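CRISPR-associated endonuclease Cas9 (Campylobacter jejuni subsp. jejuni serotype O:2, PDB 5X2H) is an RNA-guided endonuclease of CRISPR immunity that, in its full-length form, cuts the two target DNA strands with HNH and RuvC-like domains. Local coordinates at residues Ser253-Glu258 with Ser403-Lys408; Arg260-Ser265 with Lys397-Ile402; Phe269-Leu274 with Lys408-Leu413. All coordinates share one frame; numbering follows the deposited sequence.

Overall arrangement
Running from the N terminus, the chain leaves helix 226-236 and enters the loop that supplies 253-258 to contact 1 and 260-265 to contact 2, then starts helix 266-288, whose residues 269-274 serve contact 3. Well over a hundred residues later, mostly helical, it returns: 397-402 closes contact 2, 403-408 closes contact 1 and 408-413 closes contact 3. The loop closed by contact 2 is nested inside that of contact 1, whereas contact 3 crosses both. Contacts 1 and 3 share Lys408. Together they tie the loop ahead of helix 266-288, and that helix itself, to helix 404-415 and its leading loop, beside guide RNA and, at contact 2, DNA.

Contact 1: Ser253-Glu258 with Ser403-Lys408; sequences SFFTDE and SFKALK. With nucleotides of chain B.
Lys405 lays its side chain across the ring of Phe255 at about a right angle, and the largest share of the contact falls to these two residues. From CB the chain runs straight, with CG anti to the backbone N (chi1 -172°), and the later torsions are extended too. CD sits over the centre of one ring face, 3.8 Å from the centroid of Phe255, a CH-pi contact nearly on the ring normal. Beyond it CE passes CE1 of Phe255 at 3.9 Å, and NZ ends 3.8 Å from Phe255 CD1. At the ring edge, Ala406 CB meets Phe255 CE2 at 4.0 Å and also touches CD2 of Phe254. Glu258 closes the other end of the contact, its CB 3.6 Å from Ser403 CB. Its carboxylate OE1 accepts from a water that in turn accepts from Lys405 N, 2.9 Å away, so a backbone N-H of the first helical turn is joined to an acid by solvent. Ser403, at the N-cap position of helix 404-415, accepts a weak capping bond from Ala406 N (3.3 Å), and the type I turn Phe255-Glu258 packs against this capped helix start.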
loop_
_atom_site.group_PDB
_atom_site.type_symbol
_atom_site.label_atom_id
_atom_site.label_comp_id
_atom_site.label_asym_id
_atom_site.label_seq_id
_atom_site.Cartn_x
_atom_site.Cartn_y
_atom_site.Cartn_z
ATOM N N SER A 253 -6.367 16.701 -19.077
ATOM C CA SER A 253 -7.081 17.760 -18.368
ATOM C C SER A 253 -8.338 18.181 -19.116
ATOM O O SER A 253 -9.358 18.502 -18.496
ATOM C CB SER A 253 -6.166 18.967 -18.160
ATOM O OG SER A 253 -5.003 18.608 -17.444
ATOM N N PHE A 254 -8.280 18.193 -20.448
ATOM C CA PHE A 254 -9.409 18.607 -21.278
ATOM C C PHE A 254 -10.335 17.437 -21.595
ATOM O O PHE A 254 -11.537 17.494 -21.319
ATOM C CB PHE A 254 -8.903 19.243 -22.577
ATOM C CG PHE A 254 -8.062 20.468 -22.370
ATOM C CD1 PHE A 254 -8.639 21.655 -21.952
ATOM C CD2 PHE A 254 -6.698 20.440 -22.613
ATOM C CE1 PHE A 254 -7.869 22.789 -21.766
ATOM C CE2 PHE A 254 -5.923 21.572 -22.430
ATOM C CZ PHE A 254 -6.511 22.747 -22.006
ATOM N N PHE A 255 -9.786 16.375 -22.181
ATOM C CA PHE A 255 -10.559 15.208 -22.606
ATOM C C PHE A 255 -10.330 14.098 -21.586
ATOM O O PHE A 255 -9.381 13.320 -21.687
ATOM C CB PHE A 255 -10.159 14.785 -24.014
ATOM C CG PHE A 255 -10.251 15.893 -25.026
ATOM C CD1 PHE A 255 -11.442 16.151 -25.682
ATOM C CD2 PHE A 255 -9.147 16.677 -25.320
ATOM C CE1 PHE A 255 -11.532 17.170 -26.613
ATOM C CE2 PHE A 255 -9.230 17.697 -26.250
ATOM C CZ PHE A 255 -10.424 17.943 -26.896
ATOM N N THR A 256 -11.227 14.023 -20.599
ATOM C CA THR A 256 -11.059 13.090 -19.490
ATOM C C THR A 256 -11.110 11.633 -19.931
ATOM O O THR A 256 -10.666 10.755 -19.182
ATOM C CB THR A 256 -12.129 13.345 -18.426
ATOM O OG1 THR A 256 -13.430 13.210 -19.011
ATOM C CG2 THR A 256 -11.983 14.745 -17.853
ATOM N N ASP A 257 -11.638 11.352 -21.119
ATOM C CA ASP A 257 -11.714 9.990 -21.630
ATOM C C ASP A 257 -10.473 9.576 -22.407
ATOM O O ASP A 257 -10.444 8.471 -22.958
ATOM C CB ASP A 257 -12.955 9.830 -22.516
ATOM C CG ASP A 257 -14.247 10.071 -21.761
ATOM O OD1 ASP A 257 -14.263 9.868 -20.527
ATOM O OD2 ASP A 257 -15.248 10.460 -22.399
ATOM N N GLU A 258 -9.453 10.427 -22.468
ATOM C CA GLU A 258 -8.232 10.145 -23.208
ATOM C C GLU A 258 -7.065 10.045 -22.239
ATOM O O GLU A 258 -6.985 10.806 -21.269
ATOM C CB GLU A 258 -7.955 11.234 -24.251
ATOM C CG GLU A 258 -9.081 11.449 -25.253
ATOM C CD GLU A 258 -9.052 10.448 -26.392
ATOM O OE1 GLU A 258 -7.950 9.969 -26.739
ATOM O OE2 GLU A 258 -10.131 10.140 -26.941
ATOM N N SER A 403 -3.567 14.948 -23.436
ATOM C CA SER A 403 -3.601 13.804 -24.333
ATOM C C SER A 403 -3.046 14.152 -25.713
ATOM O O SER A 403 -2.756 15.308 -26.028
ATOM C CB SER A 403 -5.029 13.281 -24.476
ATOM O OG SER A 403 -5.877 14.264 -25.048
ATOM N N PHE A 404 -2.908 13.114 -26.546
ATOM C CA PHE A 404 -2.590 13.318 -27.956
ATOM C C PHE A 404 -3.684 14.102 -28.667
ATOM O O PHE A 404 -3.396 14.891 -29.574
ATOM C CB PHE A 404 -2.385 11.972 -28.654
ATOM C CG PHE A 404 -1.009 11.399 -28.489
ATOM C CD1 PHE A 404 0.084 12.226 -28.295
ATOM C CD2 PHE A 404 -0.807 10.029 -28.539
ATOM C CE1 PHE A 404 1.351 11.697 -28.150
ATOM C CE2 PHE A 404 0.457 9.495 -28.393
ATOM C CZ PHE A 404 1.538 10.329 -28.197
ATOM N N LYS A 405 -4.944 13.889 -28.275
ATOM C CA LYS A 405 -6.048 14.598 -28.913
ATOM C C LYS A 405 -5.932 16.102 -28.696
ATOM O O LYS A 405 -6.170 16.890 -29.619
ATOM C CB LYS A 405 -7.381 14.075 -28.378
ATOM C CG LYS A 405 -8.596 14.600 -29.116
ATOM C CD LYS A 405 -9.883 14.082 -28.495
ATOM C CE LYS A 405 -11.086 14.471 -29.336
ATOM N NZ LYS A 405 -12.368 14.056 -28.706
ATOM N N ALA A 406 -5.558 16.518 -27.484
ATOM C CA ALA A 406 -5.370 17.940 -27.221
ATOM C C ALA A 406 -4.102 18.466 -27.879
ATOM O O ALA A 406 -4.063 19.626 -28.305
ATOM C CB ALA A 406 -5.335 18.197 -25.716
ATOM N N LEU A 407 -3.062 17.635 -27.970
ATOM C CA LEU A 407 -1.823 18.065 -28.611
ATOM C C LEU A 407 -2.023 18.295 -30.103
ATOM O O LEU A 407 -1.444 19.225 -30.673
ATOM C CB LEU A 407 -0.722 17.033 -28.370
ATOM C CG LEU A 407 -0.171 16.937 -26.947
ATOM C CD1 LEU A 407 0.835 15.806 -26.836
ATOM C CD2 LEU A 407 0.454 18.254 -26.531
ATOM N N LYS A 408 -2.843 17.463 -30.751
ATOM C CA LYS A 408 -3.114 17.634 -32.174
ATOM C C LYS A 408 -3.789 18.964 -32.480
ATOM O O LYS A 408 -3.713 19.438 -33.619
ATOM C CB LYS A 408 -3.986 16.486 -32.684
ATOM C CG LYS A 408 -3.237 15.194 -32.946
ATOM C CD LYS A 408 -4.204 14.041 -33.158
ATOM C CE LYS A 408 -3.627 13.004 -34.106
ATOM N NZ LYS A 408 -3.507 13.543 -35.490
ATOM P P A B 4 -3.004 21.113 -16.312
ATOM O OP1 A B 4 -3.298 19.715 -16.707
ATOM O OP2 A B 4 -2.599 21.421 -14.916
ATOM O "O5'" A B 4 -1.875 21.683 -17.282
ATOM C "C5'" A B 4 -2.041 21.627 -18.689
ATOM C "C4'" A B 4 -0.935 22.342 -19.425
ATOM O "O4'" A B 4 -0.976 23.773 -19.165
ATOM C "C3'" A B 4 0.485 21.966 -19.056
ATOM O "O3'" A B 4 0.895 20.708 -19.557
ATOM C "C2'" A B 4 1.268 23.148 -19.605
ATOM O "O2'" A B 4 1.346 23.083 -21.021
ATOM C "C1'" A B 4 0.338 24.301 -19.227
ATOM N N9 A B 4 0.708 24.835 -17.905
ATOM C C8 A B 4 0.143 24.582 -16.680
ATOM N N7 A B 4 0.743 25.195 -15.685
ATOM C C5 A B 4 1.784 25.881 -16.295
ATOM C C6 A B 4 2.794 26.720 -15.791
ATOM N N6 A B 4 2.927 27.029 -14.500
ATOM N N1 A B 4 3.675 27.245 -16.673
ATOM C C2 A B 4 3.541 26.939 -17.971
ATOM N N3 A B 4 2.637 26.162 -18.565
ATOM C C4 A B 4 1.778 25.661 -17.661
HETATM O O HOH W 1 -5.328 11.256 -27.208
#

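Contact 2: Arg260-Ser265 with Lys397-Ile402. With nucleotides of chain B; nucleotides of chain C.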
loop_
_atom_site.group_PDB
_atom_site.type_symbol
_atom_site.label_atom_id
_atom_site.label_comp_id
_atom_site.label_asym_id
_atom_site.label_seq_id
_atom_site.Cartn_x
_atom_site.Cartn_y
_atom_site.Cartn_z
ATOM N N ARG A 260 -3.143 10.313 -20.922
ATOM C CA ARG A 260 -2.107 11.323 -21.066
ATOM C C ARG A 260 -1.089 10.894 -22.116
ATOM O O ARG A 260 -0.873 9.704 -22.358
ATOM C CB ARG A 260 -1.424 11.575 -19.724
ATOM C CG ARG A 260 -2.321 12.273 -18.722
ATOM C CD ARG A 260 -1.716 12.288 -17.329
ATOM N NE ARG A 260 -2.567 13.020 -16.399
ATOM C CZ ARG A 260 -2.327 13.143 -15.098
ATOM N NH1 ARG A 260 -1.252 12.577 -14.557
ATOM N NH2 ARG A 260 -3.164 13.834 -14.337
ATOM N N ALA A 261 -0.468 11.883 -22.750
ATOM C CA ALA A 261 0.474 11.586 -23.819
ATOM C C ALA A 261 1.861 11.299 -23.248
ATOM O O ALA A 261 2.295 11.975 -22.311
ATOM C CB ALA A 261 0.559 12.752 -24.796
ATOM N N PRO A 262 2.569 10.306 -23.786
ATOM C CA PRO A 262 3.938 10.047 -23.322
ATOM C C PRO A 262 4.862 11.206 -23.662
ATOM O O PRO A 262 4.761 11.810 -24.732
ATOM C CB PRO A 262 4.335 8.771 -24.075
ATOM C CG PRO A 262 3.449 8.747 -25.272
ATOM C CD PRO A 262 2.150 9.358 -24.832
ATOM N N LYS A 263 5.775 11.510 -22.736
ATOM C CA LYS A 263 6.660 12.656 -22.919
ATOM C C LYS A 263 7.583 12.487 -24.121
ATOM O O LYS A 263 7.943 13.481 -24.763
ATOM C CB LYS A 263 7.485 12.898 -21.656
ATOM C CG LYS A 263 6.710 13.545 -20.522
ATOM C CD LYS A 263 7.642 14.148 -19.486
ATOM C CE LYS A 263 6.863 14.909 -18.426
ATOM N NZ LYS A 263 7.761 15.560 -17.432
ATOM N N ASN A 264 7.974 11.256 -24.445
ATOM C CA ASN A 264 8.970 11.010 -25.480
ATOM C C ASN A 264 8.361 10.818 -26.864
ATOM O O ASN A 264 9.037 10.301 -27.761
ATOM C CB ASN A 264 9.831 9.802 -25.108
ATOM C CG ASN A 264 10.740 10.082 -23.928
ATOM O OD1 ASN A 264 11.837 10.619 -24.090
ATOM N ND2 ASN A 264 10.284 9.727 -22.731
ATOM N N SER A 265 7.113 11.220 -27.061
ATOM C CA SER A 265 6.543 11.179 -28.397
ATOM C C SER A 265 6.933 12.436 -29.172
ATOM O O SER A 265 7.217 13.477 -28.573
ATOM C CB SER A 265 5.023 11.062 -28.326
ATOM O OG SER A 265 4.451 12.227 -27.760
ATOM N N LYS A 397 9.715 6.743 -20.539
ATOM C CA LYS A 397 8.857 6.853 -19.367
ATOM C C LYS A 397 8.273 8.260 -19.318
ATOM O O LYS A 397 8.592 9.116 -20.148
ATOM C CB LYS A 397 9.623 6.522 -18.085
ATOM C CG LYS A 397 10.672 7.548 -17.698
ATOM C CD LYS A 397 11.207 7.265 -16.305
ATOM C CE LYS A 397 12.263 8.277 -15.899
ATOM N NZ LYS A 397 12.707 8.058 -14.494
ATOM N N ASP A 398 7.391 8.479 -18.336
ATOM C CA ASP A 398 6.798 9.774 -18.005
ATOM C C ASP A 398 5.782 10.249 -19.041
ATOM O O ASP A 398 5.885 9.928 -20.229
ATOM C CB ASP A 398 7.889 10.833 -17.809
ATOM C CG ASP A 398 7.638 11.708 -16.596
ATOM O OD1 ASP A 398 6.459 11.986 -16.293
ATOM O OD2 ASP A 398 8.622 12.111 -15.942
ATOM N N HIS A 399 4.792 11.017 -18.587
ATOM C CA HIS A 399 3.713 11.505 -19.430
ATOM C C HIS A 399 3.486 12.989 -19.177
ATOM O O HIS A 399 3.783 13.513 -18.099
ATOM C CB HIS A 399 2.397 10.755 -19.169
ATOM C CG HIS A 399 2.477 9.278 -19.396
ATOM N ND1 HIS A 399 1.802 8.647 -20.420
ATOM C CD2 HIS A 399 3.136 8.305 -18.725
ATOM C CE1 HIS A 399 2.050 7.351 -20.372
ATOM N NE2 HIS A 399 2.855 7.117 -19.352
ATOM N N LEU A 400 2.938 13.662 -20.186
ATOM C CA LEU A 400 2.417 15.006 -19.997
ATOM C C LEU A 400 1.097 14.935 -19.232
ATOM O O LEU A 400 0.628 13.862 -18.842
ATOM C CB LEU A 400 2.223 15.704 -21.343
ATOM C CG LEU A 400 3.436 15.882 -22.257
ATOM C CD1 LEU A 400 3.028 16.614 -23.526
ATOM C CD2 LEU A 400 4.557 16.626 -21.548
ATOM N N ASN A 401 0.479 16.093 -19.021
ATOM C CA ASN A 401 -0.826 16.155 -18.379
ATOM C C ASN A 401 -1.972 16.285 -19.374
ATOM O O ASN A 401 -3.131 16.354 -18.956
ATOM C CB ASN A 401 -0.865 17.313 -17.377
ATOM C CG ASN A 401 -0.092 17.005 -16.112
ATOM O OD1 ASN A 401 -0.292 15.961 -15.493
ATOM N ND2 ASN A 401 0.809 17.902 -15.731
ATOM N N ILE A 402 -1.682 16.311 -20.676
ATOM C CA ILE A 402 -2.709 16.392 -21.705
ATOM C C ILE A 402 -2.499 15.267 -22.710
ATOM O O ILE A 402 -1.410 14.706 -22.836
ATOM C CB ILE A 402 -2.718 17.763 -22.413
ATOM C CG1 ILE A 402 -1.342 18.071 -23.003
ATOM C CG2 ILE A 402 -3.147 18.859 -21.443
ATOM C CD1 ILE A 402 -1.226 19.468 -23.572
ATOM P P A B 5 1.875 19.791 -18.671
ATOM O OP1 A B 5 1.899 18.418 -19.234
ATOM O OP2 A B 5 1.505 19.986 -17.250
ATOM O "O5'" A B 5 3.307 20.450 -18.893
ATOM C "C5'" A B 5 3.771 20.731 -20.203
ATOM C "C4'" A B 5 4.972 21.643 -20.191
ATOM O "O4'" A B 5 4.630 22.929 -19.614
ATOM C "C3'" A B 5 6.152 21.181 -19.358
ATOM O "O3'" A B 5 6.911 20.167 -19.986
ATOM C "C2'" A B 5 6.913 22.480 -19.133
ATOM O "O2'" A B 5 7.634 22.853 -20.299
ATOM C "C1'" A B 5 5.759 23.467 -18.952
ATOM N N9 A B 5 5.440 23.664 -17.526
ATOM C C8 A B 5 4.366 23.196 -16.808
ATOM N N7 A B 5 4.389 23.547 -15.543
ATOM C C5 A B 5 5.554 24.292 -15.421
ATOM C C6 A B 5 6.152 24.948 -14.332
ATOM N N6 A B 5 5.637 24.966 -13.101
ATOM N N1 A B 5 7.316 25.598 -14.554
ATOM C C2 A B 5 7.837 25.583 -15.787
ATOM N N3 A B 5 7.369 25.003 -16.889
ATOM C C4 A B 5 6.212 24.368 -16.635
ATOM P P DC C 17 5.704 6.018 -16.014
ATOM O OP1 DC C 17 5.425 6.336 -17.432
ATOM O OP2 DC C 17 6.818 6.698 -15.318
ATOM O "O5'" DC C 17 4.367 6.235 -15.165
ATOM C "C5'" DC C 17 3.148 5.658 -15.612
ATOM C "C4'" DC C 17 2.120 5.616 -14.497
ATOM O "O4'" DC C 17 2.597 4.760 -13.432
ATOM C "C3'" DC C 17 1.844 6.945 -13.816
ATOM O "O3'" DC C 17 0.890 7.690 -14.556
ATOM C "C2'" DC C 17 1.276 6.485 -12.478
ATOM C "C1'" DC C 17 2.129 5.251 -12.183
ATOM N N1 DC C 17 3.300 5.538 -11.315
ATOM C C2 DC C 17 3.120 5.684 -9.936
ATOM O O2 DC C 17 1.983 5.568 -9.462
ATOM N N3 DC C 17 4.197 5.946 -9.157
ATOM C C4 DC C 17 5.406 6.062 -9.706
ATOM N N4 DC C 17 6.442 6.317 -8.897
ATOM C C5 DC C 17 5.608 5.923 -11.111
ATOM C C6 DC C 17 4.539 5.663 -11.869
ATOM P P DC C 19 -2.171 13.008 -11.039
ATOM O OP1 DC C 19 -3.372 13.585 -11.685
ATOM O OP2 DC C 19 -0.827 13.242 -11.613
ATOM O "O5'" DC C 19 -2.148 13.474 -9.510
ATOM C "C5'" DC C 19 -1.068 14.243 -9.015
ATOM C "C4'" DC C 19 -0.921 14.049 -7.518
ATOM O "O4'" DC C 19 -0.224 12.802 -7.264
ATOM C "C3'" DC C 19 -0.097 15.114 -6.818
ATOM O "O3'" DC C 19 -0.933 16.184 -6.407
ATOM C "C2'" DC C 19 0.467 14.352 -5.627
ATOM C "C1'" DC C 19 0.751 12.990 -6.251
ATOM N N1 DC C 19 2.115 12.888 -6.870
ATOM C C2 DC C 19 3.247 12.835 -6.047
ATOM O O2 DC C 19 3.106 12.869 -4.818
ATOM N N3 DC C 19 4.471 12.748 -6.624
ATOM C C4 DC C 19 4.587 12.710 -7.953
ATOM N N4 DC C 19 5.816 12.623 -8.472
ATOM C C5 DC C 19 3.448 12.764 -8.807
ATOM C C6 DC C 19 2.244 12.851 -8.229
HETATM O O HOH W 2 -4.397 15.847 -16.219
HETATM O O HOH W 3 7.603 8.788 -22.680
#
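Arg260 and Asn401 lie side by side and point the same way, with guanidinium and amide planes 85° apart. Asn401 OD1 stands over the centre of one guanidinium face, 3.5 Å from Arg260 CZ, while the Arg260 edge grips the DC19 phosphate of chain C through two bonds, NH1 to OP2 and NH2 to OP1, the latter 2.7 Å. The extended run from CG to NE carries Arg260 past the carbonyl of Leu400, whose O lies 3.2 Å from Arg260 CD. The amide nitrogen of Asn401 turns to the RNA: ND2 donates to OP2 of A5 of chain B at 2.7 Å, and the backbone N donates to OP1 of the same phosphate. One asparagine therefore flanks a DNA-binding arginine and holds the guide RNA. Lys263 and Asp398 also run alongside each other, Lys263 CD 3.7 Å from Asp398 CB, but their salt bridge is long (NZ to OD2 3.9 Å), and Lys263 NZ pairs with an RNA phosphate as well. The backbones meet in a single beta bridge, Pro262 with His399. Around it Leu400 N donates to Ala261 O (2.8 Å), Lys263 N to Asp398 O (3.0 Å), and Ala261 N to Ile402 O. The ring of His399 adds a weak bond from ND1 to Arg260 O. Three helices pack against the paired loops: Phe404 of helix 404-415 covers Ala261 and Pro262, Leu400 rests on Ala268 and Val272 of helix 266-288, and helix 355-367 meets Pro262 and His399 through Thr366.

Contact 3: Phe269-Leu274 with Lys408-Leu413. With nucleotides of chain B.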
loop_
_atom_site.group_PDB
_atom_site.type_symbol
_atom_site.label_atom_id
_atom_site.label_comp_id
_atom_site.label_asym_id
_atom_site.label_seq_id
_atom_site.Cartn_x
_atom_site.Cartn_y
_atom_site.Cartn_z
ATOM N N PHE A 269 7.442 16.122 -27.629
ATOM C CA PHE A 269 8.682 16.862 -27.842
ATOM C C PHE A 269 8.407 18.193 -28.526
ATOM O O PHE A 269 8.948 19.231 -28.127
ATOM C CB PHE A 269 9.662 16.031 -28.674
ATOM C CG PHE A 269 10.390 14.979 -27.888
ATOM C CD1 PHE A 269 10.686 15.176 -26.548
ATOM C CD2 PHE A 269 10.781 13.795 -28.490
ATOM C CE1 PHE A 269 11.358 14.209 -25.821
ATOM C CE2 PHE A 269 11.452 12.824 -27.770
ATOM C CZ PHE A 269 11.742 13.032 -26.432
ATOM N N MET A 270 7.558 18.182 -29.553
ATOM C CA MET A 270 7.211 19.418 -30.244
ATOM C C MET A 270 6.500 20.382 -29.302
ATOM O O MET A 270 6.840 21.569 -29.237
ATOM C CB MET A 270 6.341 19.106 -31.462
ATOM C CG MET A 270 5.994 20.313 -32.311
ATOM S SD MET A 270 7.400 20.930 -33.252
ATOM C CE MET A 270 7.787 19.496 -34.253
ATOM N N PHE A 271 5.524 19.882 -28.543
ATOM C CA PHE A 271 4.749 20.754 -27.666
ATOM C C PHE A 271 5.615 21.345 -26.560
ATOM O O PHE A 271 5.527 22.543 -26.264
ATOM C CB PHE A 271 3.570 19.988 -27.067
ATOM C CG PHE A 271 2.824 20.756 -26.013
ATOM C CD1 PHE A 271 2.034 21.841 -26.356
ATOM C CD2 PHE A 271 2.911 20.392 -24.679
ATOM C CE1 PHE A 271 1.349 22.550 -25.388
ATOM C CE2 PHE A 271 2.226 21.098 -23.707
ATOM C CZ PHE A 271 1.445 22.178 -24.062
ATOM N N VAL A 272 6.456 20.520 -25.934
ATOM C CA VAL A 272 7.294 21.010 -24.845
ATOM C C VAL A 272 8.325 21.998 -25.372
ATOM O O VAL A 272 8.536 23.067 -24.788
ATOM C CB VAL A 272 7.958 19.837 -24.102
ATOM C CG1 VAL A 272 9.009 20.352 -23.133
ATOM C CG2 VAL A 272 6.908 19.024 -23.361
ATOM N N ALA A 273 8.975 21.664 -26.490
ATOM C CA ALA A 273 9.945 22.584 -27.074
ATOM C C ALA A 273 9.294 23.913 -27.440
ATOM O O ALA A 273 9.862 24.982 -27.187
ATOM C CB ALA A 273 10.604 21.949 -28.299
ATOM N N LEU A 274 8.094 23.869 -28.025
ATOM C CA LEU A 274 7.380 25.107 -28.323
ATOM C C LEU A 274 7.004 25.855 -27.053
ATOM O O LEU A 274 6.997 27.091 -27.044
ATOM C CB LEU A 274 6.128 24.815 -29.151
ATOM C CG LEU A 274 6.347 24.357 -30.595
ATOM C CD1 LEU A 274 5.032 23.933 -31.226
ATOM C CD2 LEU A 274 7.008 25.458 -31.408
ATOM N N LYS A 408 -2.843 17.463 -30.751
ATOM C CA LYS A 408 -3.114 17.634 -32.174
ATOM C C LYS A 408 -3.789 18.964 -32.480
ATOM O O LYS A 408 -3.713 19.438 -33.619
ATOM C CB LYS A 408 -3.986 16.486 -32.684
ATOM C CG LYS A 408 -3.237 15.194 -32.946
ATOM C CD LYS A 408 -4.204 14.041 -33.158
ATOM C CE LYS A 408 -3.627 13.004 -34.106
ATOM N NZ LYS A 408 -3.507 13.543 -35.490
ATOM N N LEU A 409 -4.445 19.576 -31.496
ATOM C CA LEU A 409 -5.145 20.841 -31.676
ATOM C C LEU A 409 -4.312 22.044 -31.262
ATOM O O LEU A 409 -4.264 23.039 -31.990
ATOM C CB LEU A 409 -6.454 20.829 -30.878
ATOM C CG LEU A 409 -7.464 19.736 -31.237
ATOM C CD1 LEU A 409 -8.565 19.663 -30.190
ATOM C CD2 LEU A 409 -8.047 19.987 -32.620
ATOM N N VAL A 410 -3.647 21.971 -30.107
ATOM C CA VAL A 410 -2.925 23.125 -29.582
ATOM C C VAL A 410 -1.612 23.337 -30.326
ATOM O O VAL A 410 -1.220 24.476 -30.603
ATOM C CB VAL A 410 -2.700 22.953 -28.069
ATOM C CG1 VAL A 410 -1.892 24.112 -27.513
ATOM C CG2 VAL A 410 -4.033 22.828 -27.348
ATOM N N THR A 411 -0.917 22.251 -30.662
ATOM C CA THR A 411 0.403 22.377 -31.274
ATOM C C THR A 411 0.400 23.110 -32.613
ATOM O O THR A 411 1.325 23.910 -32.840
ATOM C CB THR A 411 1.039 20.989 -31.423
ATOM O OG1 THR A 411 0.819 20.231 -30.227
ATOM C CG2 THR A 411 2.532 21.115 -31.658
ATOM N N PRO A 412 -0.555 22.896 -33.532
ATOM C CA PRO A 412 -0.522 23.679 -34.782
ATOM C C PRO A 412 -0.626 25.175 -34.560
ATOM O O PRO A 412 0.024 25.947 -35.276
ATOM C CB PRO A 412 -1.724 23.135 -35.567
ATOM C CG PRO A 412 -1.924 21.767 -35.042
ATOM C CD PRO A 412 -1.590 21.847 -33.583
ATOM N N LEU A 413 -1.428 25.613 -33.585
ATOM C CA LEU A 413 -1.542 27.043 -33.318
ATOM C C LEU A 413 -0.275 27.585 -32.667
ATOM O O LEU A 413 0.151 28.706 -32.965
ATOM C CB LEU A 413 -2.758 27.323 -32.439
ATOM C CG LEU A 413 -4.120 26.894 -32.987
ATOM C CD1 LEU A 413 -5.231 27.409 -32.086
ATOM C CD2 LEU A 413 -4.312 27.387 -34.410
ATOM P P A B 5 1.875 19.791 -18.671
ATOM O OP1 A B 5 1.899 18.418 -19.234
ATOM O OP2 A B 5 1.505 19.986 -17.250
ATOM O "O5'" A B 5 3.307 20.450 -18.893
ATOM C "C5'" A B 5 3.771 20.731 -20.203
ATOM C "C4'" A B 5 4.972 21.643 -20.191
ATOM O "O4'" A B 5 4.630 22.929 -19.614
ATOM C "C3'" A B 5 6.152 21.181 -19.358
ATOM O "O3'" A B 5 6.911 20.167 -19.986
ATOM C "C2'" A B 5 6.913 22.480 -19.133
ATOM O "O2'" A B 5 7.634 22.853 -20.299
ATOM C "C1'" A B 5 5.759 23.467 -18.952
ATOM N N9 A B 5 5.440 23.664 -17.526
ATOM C C8 A B 5 4.366 23.196 -16.808
ATOM N N7 A B 5 4.389 23.547 -15.543
ATOM C C5 A B 5 5.554 24.292 -15.421
ATOM C C6 A B 5 6.152 24.948 -14.332
ATOM N N6 A B 5 5.637 24.966 -13.101
ATOM N N1 A B 5 7.316 25.598 -14.554
ATOM C C2 A B 5 7.837 25.583 -15.787
ATOM N N3 A B 5 7.369 25.003 -16.889
ATOM C C4 A B 5 6.212 24.368 -16.635
#
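Two helices, 266-288 and 404-415, pack here through a small buried apolar contact, their local axes 10.0 Å apart at closest and inclined at 45°. Thr411 is the central residue of it and presents its methyl. CG2 of Thr411 touches Met270 CG at 3.6 Å and Leu274 CD1 at 3.8 Å, so it meets side chains from successive turns of the facing helix. With CG2 anti to the backbone N, the other branch, OG1, lies beside that N; it bonds to the Leu407 carbonyl one turn back and only brushes Phe271 CB, at 4.2 Å. Met270 sets its CG anti to the backbone N (chi1 -176°) against the methyl, then bends so that the sulfur and CE lead away from helix 404-415; the residue also packs on Leu301 and Leu305 of helix 294-307. On the other flank, Phe271 CE1 meets Val410 CG1 at 4.2 Å, the two side chains crossing obliquely. The same ring has an RNA neighbour: its CE2 lies 3.8 Å from C5' of A5 of chain B, which is near the ring plane. Val272 CG2 approaches O3' of that nucleotide, 3.6 Å away. Since the threonine hydroxyl is satisfied within its own helix, the interhelix meeting is one of methyl, methylene and ring carbons, held by van der Waals packing, while Phe271 also packs on the sugars of the guide RNA.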